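Local coordinates for beta-N-acetylglucosaminidase-like protein Glycoside hydrolase family 20 (Flavobacterium johnsoniae, PDB 6YHH), which probably removes terminal N-acetylglucosamine residues from chitin-derived oligosaccharides as a family 20 beta-N-acetylhexosaminidase, at residues 306-317 with 360-369. Numbering follows the deposited sequence.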
ATOM      1  N   PHE A 306      -6.426 -11.622 -22.944  1.00 10.76           N
ATOM      2  CA  PHE A 306      -5.493 -12.533 -22.307  1.00 10.46           C
ATOM      3  C   PHE A 306      -4.733 -13.343 -23.386  1.00 12.11           C
ATOM      4  O   PHE A 306      -5.258 -14.316 -23.918  1.00 11.81           O
ATOM      5  CB  PHE A 306      -6.276 -13.452 -21.400  1.00 11.27           C
ATOM      6  CG  PHE A 306      -6.869 -12.763 -20.212  1.00 10.57           C
ATOM      7  CD1 PHE A 306      -6.029 -12.395 -19.146  1.00 11.51           C
ATOM      8  CD2 PHE A 306      -8.204 -12.437 -20.166  1.00 10.49           C
ATOM      9  CE1 PHE A 306      -6.601 -11.754 -18.045  1.00 10.14           C
ATOM     10  CE2 PHE A 306      -8.740 -11.762 -19.101  1.00 10.61           C
ATOM     11  CZ  PHE A 306      -7.910 -11.421 -18.049  1.00  9.40           C
ATOM     12  N   PRO A 307      -3.492 -12.978 -23.675  1.00 12.77           N
ATOM     13  CA  PRO A 307      -2.795 -13.640 -24.771  1.00 13.05           C
ATOM     14  C   PRO A 307      -2.307 -15.060 -24.478  1.00 13.35           C
ATOM     15  O   PRO A 307      -1.937 -15.775 -25.409  1.00 12.43           O
ATOM     16  CB  PRO A 307      -1.595 -12.730 -25.017  1.00 14.18           C
ATOM     17  CG  PRO A 307      -1.321 -12.106 -23.665  1.00 14.09           C
ATOM     18  CD  PRO A 307      -2.705 -11.881 -23.086  1.00 13.72           C
ATOM     19  N   GLY A 308      -2.284 -15.458 -23.191  1.00 11.76           N
ATOM     20  CA  GLY A 308      -1.881 -16.756 -22.774  1.00 12.91           C
ATOM     21  C   GLY A 308      -2.744 -17.822 -23.411  1.00 11.97           C
ATOM     22  O   GLY A 308      -3.893 -17.589 -23.738  1.00 13.34           O
ATOM     23  N   ALA A 309      -2.171 -18.996 -23.584  1.00 12.45           N
ATOM     24  CA  ALA A 309      -2.866 -20.047 -24.306  1.00 12.08           C
ATOM     25  C   ALA A 309      -3.925 -20.811 -23.595  1.00 11.65           C
ATOM     26  O   ALA A 309      -4.554 -21.703 -24.205  1.00 11.19           O
ATOM     27  CB  ALA A 309      -1.823 -21.019 -24.856  1.00 14.01           C
ATOM     28  N   TYR A 310      -4.133 -20.547 -22.271  1.00 11.34           N
ATOM     29  CA  TYR A 310      -5.026 -21.330 -21.420  1.00 11.15           C
ATOM     30  C   TYR A 310      -6.167 -20.447 -20.910  1.00 10.66           C
ATOM     31  O   TYR A 310      -5.960 -19.300 -20.487  1.00 10.68           O
ATOM     32  CB  TYR A 310      -4.273 -21.930 -20.219  1.00 12.08           C
ATOM     33  CG  TYR A 310      -3.051 -22.647 -20.705  1.00 12.37           C
ATOM     34  CD1 TYR A 310      -3.184 -23.889 -21.212  1.00 12.95           C
ATOM     35  CD2 TYR A 310      -1.879 -22.001 -20.837  1.00 14.09           C
ATOM     36  CE1 TYR A 310      -2.085 -24.544 -21.759  1.00 15.10           C
ATOM     37  CE2 TYR A 310      -0.776 -22.603 -21.381  1.00 16.53           C
ATOM     38  CZ  TYR A 310      -0.901 -23.900 -21.834  1.00 16.22           C
ATOM     39  OH  TYR A 310       0.204 -24.543 -22.421  1.00 20.96           O
ATOM     40  N   PHE A 311      -7.361 -21.001 -20.931  1.00 10.13           N
ATOM     41  CA  PHE A 311      -8.544 -20.314 -20.443  1.00 10.31           C
ATOM     42  C   PHE A 311      -9.274 -21.252 -19.491  1.00 10.10           C
ATOM     43  O   PHE A 311      -9.666 -22.363 -19.881  1.00  9.32           O
ATOM     44  CB  PHE A 311      -9.490 -19.785 -21.566  1.00 10.76           C
ATOM     45  CG  PHE A 311     -10.397 -18.724 -21.091  1.00 10.66           C
ATOM     46  CD1 PHE A 311     -11.464 -19.004 -20.232  1.00 10.39           C
ATOM     47  CD2 PHE A 311     -10.127 -17.417 -21.468  1.00 11.35           C
ATOM     48  CE1 PHE A 311     -12.275 -17.911 -19.781  1.00 10.94           C
ATOM     49  CE2 PHE A 311     -10.899 -16.350 -20.990  1.00 11.30           C
ATOM     50  CZ  PHE A 311     -11.926 -16.598 -20.112  1.00 11.24           C
ATOM     51  N   HIS A 312      -9.445 -20.819 -18.243  1.00  8.72           N
ATOM     52  CA  HIS A 312     -10.081 -21.616 -17.183  1.00  8.59           C
ATOM     53  C   HIS A 312     -11.570 -21.302 -17.190  1.00  9.41           C
ATOM     54  O   HIS A 312     -11.978 -20.172 -17.000  1.00  9.09           O
ATOM     55  CB  HIS A 312      -9.358 -21.310 -15.860  1.00  8.43           C
ATOM     56  CG  HIS A 312      -9.445 -22.359 -14.796  1.00  8.01           C
ATOM     57  ND1 HIS A 312     -10.627 -22.903 -14.307  1.00  8.68           N
ATOM     58  CD2 HIS A 312      -8.455 -22.859 -14.013  1.00  9.80           C
ATOM     59  CE1 HIS A 312     -10.339 -23.712 -13.304  1.00  9.50           C
ATOM     60  NE2 HIS A 312      -9.031 -23.710 -13.119  1.00  8.94           N
ATOM     61  N   ILE A 313     -12.417 -22.337 -17.310  1.00  8.77           N
ATOM     62  CA  ILE A 313     -13.858 -22.201 -17.287  1.00  9.14           C
ATOM     63  C   ILE A 313     -14.442 -22.664 -15.983  1.00  7.60           C
ATOM     64  O   ILE A 313     -15.617 -22.839 -15.790  1.00  6.86           O
ATOM     65  CB  ILE A 313     -14.521 -22.869 -18.530  1.00  9.49           C
ATOM     66  CG1 ILE A 313     -14.123 -24.349 -18.688  1.00  9.42           C
ATOM     67  CG2 ILE A 313     -14.213 -22.051 -19.789  1.00 10.55           C
ATOM     68  CD1 ILE A 313     -14.444 -25.264 -17.597  1.00 10.31           C
ATOM     69  N   GLY A 314     -13.569 -22.885 -14.987  1.00  8.48           N
ATOM     70  CA  GLY A 314     -14.109 -23.276 -13.696  1.00  8.82           C
ATOM     71  C   GLY A 314     -14.752 -24.646 -13.622  1.00  9.09           C
ATOM     72  O   GLY A 314     -14.097 -25.664 -13.921  1.00  9.49           O
ATOM     73  N   GLY A 315     -16.003 -24.731 -13.161  1.00  9.01           N
ATOM     74  CA  GLY A 315     -16.743 -25.969 -13.144  1.00  9.45           C
ATOM     75  C   GLY A 315     -16.849 -26.649 -11.791  1.00  9.81           C
ATOM     76  O   GLY A 315     -17.281 -27.781 -11.740  1.00 10.42           O
ATOM     77  N   ASP A 316     -16.426 -25.974 -10.711  1.00  9.19           N
ATOM     78  CA  ASP A 316     -16.505 -26.553  -9.356  1.00  9.16           C
ATOM     79  C   ASP A 316     -17.909 -26.428  -8.771  1.00  9.29           C
ATOM     80  O   ASP A 316     -18.638 -25.464  -9.051  1.00  8.99           O
ATOM     81  CB  ASP A 316     -15.505 -25.915  -8.402  1.00  9.55           C
ATOM     82  CG  ASP A 316     -15.598 -24.364  -8.369  1.00  9.81           C
ATOM     83  OD1 ASP A 316     -15.959 -23.711  -9.381  1.00  9.11           O
ATOM     84  OD2 ASP A 316     -15.290 -23.792  -7.292  1.00 10.99           O
ATOM     85  N   GLU A 317     -18.290 -27.427  -7.974  1.00  9.43           N
ATOM     86  CA  GLU A 317     -19.383 -27.241  -7.034  1.00 10.56           C
ATOM     87  C   GLU A 317     -20.729 -26.847  -7.611  1.00 10.75           C
ATOM     88  O   GLU A 317     -21.493 -26.160  -6.948  1.00 12.41           O
ATOM     89  CB  GLU A 317     -18.989 -26.245  -5.912  1.00 10.49           C
ATOM     90  CG  GLU A 317     -17.783 -26.667  -5.058  1.00 10.46           C
ATOM     91  CD  GLU A 317     -17.471 -25.638  -3.974  1.00 11.41           C
ATOM     92  OE1 GLU A 317     -17.607 -24.425  -4.202  1.00 10.57           O
ATOM     93  OE2 GLU A 317     -17.009 -26.060  -2.889  1.00 12.08           O
ATOM     94  N   GLY A 360      -7.810 -19.468 -29.983  1.00 12.30           N
ATOM     95  CA  GLY A 360      -6.527 -20.082 -29.814  1.00 13.16           C
ATOM     96  C   GLY A 360      -6.218 -20.569 -28.419  1.00 12.96           C
ATOM     97  O   GLY A 360      -5.055 -20.681 -28.020  1.00 13.44           O
ATOM     98  N   LYS A 361      -7.285 -20.853 -27.674  1.00 12.99           N
ATOM     99  CA  LYS A 361      -7.107 -21.245 -26.249  1.00 11.80           C
ATOM    100  C   LYS A 361      -7.471 -22.651 -25.975  1.00 11.65           C
ATOM    101  O   LYS A 361      -8.430 -23.224 -26.545  1.00 13.38           O
ATOM    102  CB  LYS A 361      -7.966 -20.356 -25.343  1.00 11.99           C
ATOM    103  CG  LYS A 361      -7.929 -18.886 -25.692  1.00 12.47           C
ATOM    104  CD  LYS A 361      -6.487 -18.332 -25.567  1.00 12.40           C
ATOM    105  CE  LYS A 361      -6.426 -16.864 -25.903  1.00 12.97           C
ATOM    106  NZ  LYS A 361      -5.028 -16.348 -26.031  1.00 13.40           N
ATOM    107  N   GLN A 362      -6.677 -23.217 -25.102  1.00 10.61           N
ATOM    108  CA  GLN A 362      -6.937 -24.506 -24.530  1.00 12.46           C
ATOM    109  C   GLN A 362      -7.745 -24.378 -23.246  1.00 11.39           C
ATOM    110  O   GLN A 362      -7.627 -23.388 -22.545  1.00 11.48           O
ATOM    111  CB  GLN A 362      -5.632 -25.172 -24.164  1.00 12.57           C
ATOM    112  CG  GLN A 362      -4.815 -25.607 -25.383  1.00 15.36           C
ATOM    113  CD  GLN A 362      -3.352 -25.857 -25.097  1.00 18.13           C
ATOM    114  OE1 GLN A 362      -2.955 -26.828 -24.421  1.00 20.90           O
ATOM    115  NE2 GLN A 362      -2.506 -24.984 -25.643  1.00 18.89           N
ATOM    116  N   LEU A 363      -8.580 -25.381 -22.985  1.00 11.64           N
ATOM    117  CA  LEU A 363      -9.571 -25.319 -21.874  1.00 11.18           C
ATOM    118  C   LEU A 363      -9.037 -25.952 -20.639  1.00 10.17           C
ATOM    119  O   LEU A 363      -8.407 -27.004 -20.677  1.00 11.55           O
ATOM    120  CB  LEU A 363     -10.857 -26.058 -22.335  1.00 11.67           C
ATOM    121  CG  LEU A 363     -12.137 -26.046 -21.481  1.00 12.76           C
ATOM    122  CD1 LEU A 363     -13.350 -26.161 -22.341  1.00 11.99           C
ATOM    123  CD2 LEU A 363     -12.018 -27.102 -20.378  1.00 11.73           C
ATOM    124  N   MET A 364      -9.249 -25.278 -19.506  1.00  9.87           N
ATOM    125  CA  MET A 364      -8.916 -25.790 -18.191  1.00  9.87           C
ATOM    126  C   MET A 364     -10.141 -25.704 -17.309  1.00  9.71           C
ATOM    127  O   MET A 364     -10.932 -24.798 -17.447  1.00  9.13           O
ATOM    128  CB  MET A 364      -7.749 -24.935 -17.659  1.00  9.35           C
ATOM    129  CG  MET A 364      -7.249 -25.398 -16.279  1.00 10.09           C
ATOM    130  SD  MET A 364      -5.669 -24.657 -15.904  1.00 10.37           S
ATOM    131  CE  MET A 364      -5.368 -25.391 -14.280  1.00 11.04           C
ATOM    132  N   GLY A 365     -10.246 -26.607 -16.369  1.00  9.27           N
ATOM    133  CA  GLY A 365     -11.319 -26.567 -15.394  1.00  9.68           C
ATOM    134  C   GLY A 365     -11.032 -27.331 -14.127  1.00  8.90           C
ATOM    135  O   GLY A 365     -10.166 -28.230 -14.095  1.00  8.45           O
ATOM    136  N   TRP A 366     -11.801 -27.011 -13.075  1.00  9.05           N
ATOM    137  CA  TRP A 366     -11.746 -27.762 -11.828  1.00  8.50           C
ATOM    138  C   TRP A 366     -12.180 -29.223 -12.076  1.00  9.36           C
ATOM    139  O   TRP A 366     -12.907 -29.521 -13.024  1.00  9.53           O
ATOM    140  CB  TRP A 366     -12.658 -27.112 -10.794  1.00  8.69           C
ATOM    141  CG  TRP A 366     -12.241 -25.683 -10.467  1.00  8.14           C
ATOM    142  CD1 TRP A 366     -12.961 -24.558 -10.736  1.00  8.51           C
ATOM    143  CD2 TRP A 366     -11.057 -25.238  -9.757  1.00  8.12           C
ATOM    144  NE1 TRP A 366     -12.241 -23.457 -10.364  1.00  8.58           N
ATOM    145  CE2 TRP A 366     -11.084 -23.842  -9.752  1.00  7.35           C
ATOM    146  CE3 TRP A 366      -9.941 -25.886  -9.159  1.00  7.94           C
ATOM    147  CZ2 TRP A 366     -10.106 -23.078  -9.166  1.00  7.52           C
ATOM    148  CZ3 TRP A 366      -8.990 -25.119  -8.548  1.00  7.76           C
ATOM    149  CH2 TRP A 366      -9.076 -23.727  -8.538  1.00  7.11           C
ATOM    150  N   GLU A 367     -11.659 -30.133 -11.279  1.00  8.66           N
ATOM    151  CA  GLU A 367     -11.721 -31.571 -11.566  1.00  9.90           C
ATOM    152  C   GLU A 367     -13.110 -32.122 -11.878  1.00 10.69           C
ATOM    153  O   GLU A 367     -13.216 -33.177 -12.549  1.00 11.58           O
ATOM    154  CB  GLU A 367     -11.062 -32.309 -10.392  1.00  9.89           C
ATOM    155  CG  GLU A 367     -11.860 -32.253  -9.101  1.00 11.53           C
ATOM    156  CD  GLU A 367     -11.174 -32.961  -7.989  1.00 12.75           C
ATOM    157  OE1 GLU A 367     -10.105 -32.474  -7.587  1.00 11.90           O
ATOM    158  OE2 GLU A 367     -11.726 -34.002  -7.515  1.00 12.53           O
ATOM    159  N   GLU A 368     -14.160 -31.503 -11.361  1.00 10.30           N
ATOM    160  CA  GLU A 368     -15.534 -31.939 -11.684  1.00 10.39           C
ATOM    161  C   GLU A 368     -15.823 -32.077 -13.141  1.00 10.39           C
ATOM    162  O   GLU A 368     -16.693 -32.928 -13.509  1.00 10.29           O
ATOM    163  CB  GLU A 368     -16.615 -31.133 -11.006  1.00 10.86           C
ATOM    164  CG  GLU A 368     -16.527 -31.178  -9.480  1.00 11.66           C
ATOM    165  CD  GLU A 368     -15.758 -30.029  -8.829  1.00 11.20           C
ATOM    166  OE1 GLU A 368     -14.673 -29.665  -9.370  1.00 10.56           O
ATOM    167  OE2 GLU A 368     -16.227 -29.524  -7.737  1.00 10.64           O
ATOM    168  N   ILE A 369     -15.103 -31.351 -13.991  1.00 10.37           N
ATOM    169  CA  ILE A 369     -15.340 -31.439 -15.416  1.00 11.57           C
ATOM    170  C   ILE A 369     -14.974 -32.771 -16.046  1.00 11.90           C
ATOM    171  O   ILE A 369     -15.415 -33.086 -17.181  1.00 11.11           O
ATOM    172  CB  ILE A 369     -14.714 -30.282 -16.263  1.00 11.20           C
ATOM    173  CG1 ILE A 369     -13.193 -30.327 -16.278  1.00 11.04           C
ATOM    174  CG2 ILE A 369     -15.241 -28.916 -15.741  1.00 11.03           C
ATOM    175  CD1 ILE A 369     -12.571 -29.451 -17.348  1.00 12.15           C
TER
HETATM  176  O   HOH W   1      -0.349 -27.278 -23.482  1.00 27.82           O
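Lys361 NZ is gripped by two backbone carbonyls of the 306-317 segment. It lies 2.9 Å from Phe306 O, in the plane of that carbonyl, and 2.8 Å from Gly308 O, above the carbonyl plane. The lysine chain bends at chi2 (-61°), which turns its extended end toward this turn. From here strands 310-312 and 362-366 run as parallel neighbours in a beta-alpha-beta unit of the family 20 TIM barrel. Its connecting helix 341-358 covers the side of Phe311, Ile313 and Leu363, where Ile313 CG1 meets Leu363 CG at 3.8 Å. Backbone hydrogen bonds run from Gln362 N with Ala309 O to Trp366 N with Gly314 O.

On the other side of the sheet, Tyr310 and Gln362 lie alongside each other and share a water between Tyr310 OH and Gln362 OE1. With CG anti to the backbone N (chi1 -156°), the His312 ring reaches across to Met364 and Trp366. Its CE1 edge points at the face of Trp366, 3.5 Å from NE1, while Met364 CG packs against CD2. His312 ND1 accepts the N-H of Gly314 in the ring plane, and NE2 hydrogen-bonds to His381 ND1. With an alanine in its place, Gly314 N and His381 would probably lose their imidazole partners, and a gap is likely to open beside Trp366. The indole NE1 hydrogen-bonds to Glu230 OE2. On the opposite side of the indole from His312, Asp316 OD1 comes within 3.4 Å of Trp366 CD1.

A side chain on Gly315 would clash with Ile369 CG2. The loop after strand 310-312 leads to Glu317, the predicted proton donor, near a bound Tris molecule, probably from the crystallisation liquor. Glu368 follows strand 362-366. Its OE1 hydrogen-bonds to Trp383 NE1, while OE2 takes the backbone N-H of Glu317 at 3.0 Å (N to OE2), from above the carboxylate plane.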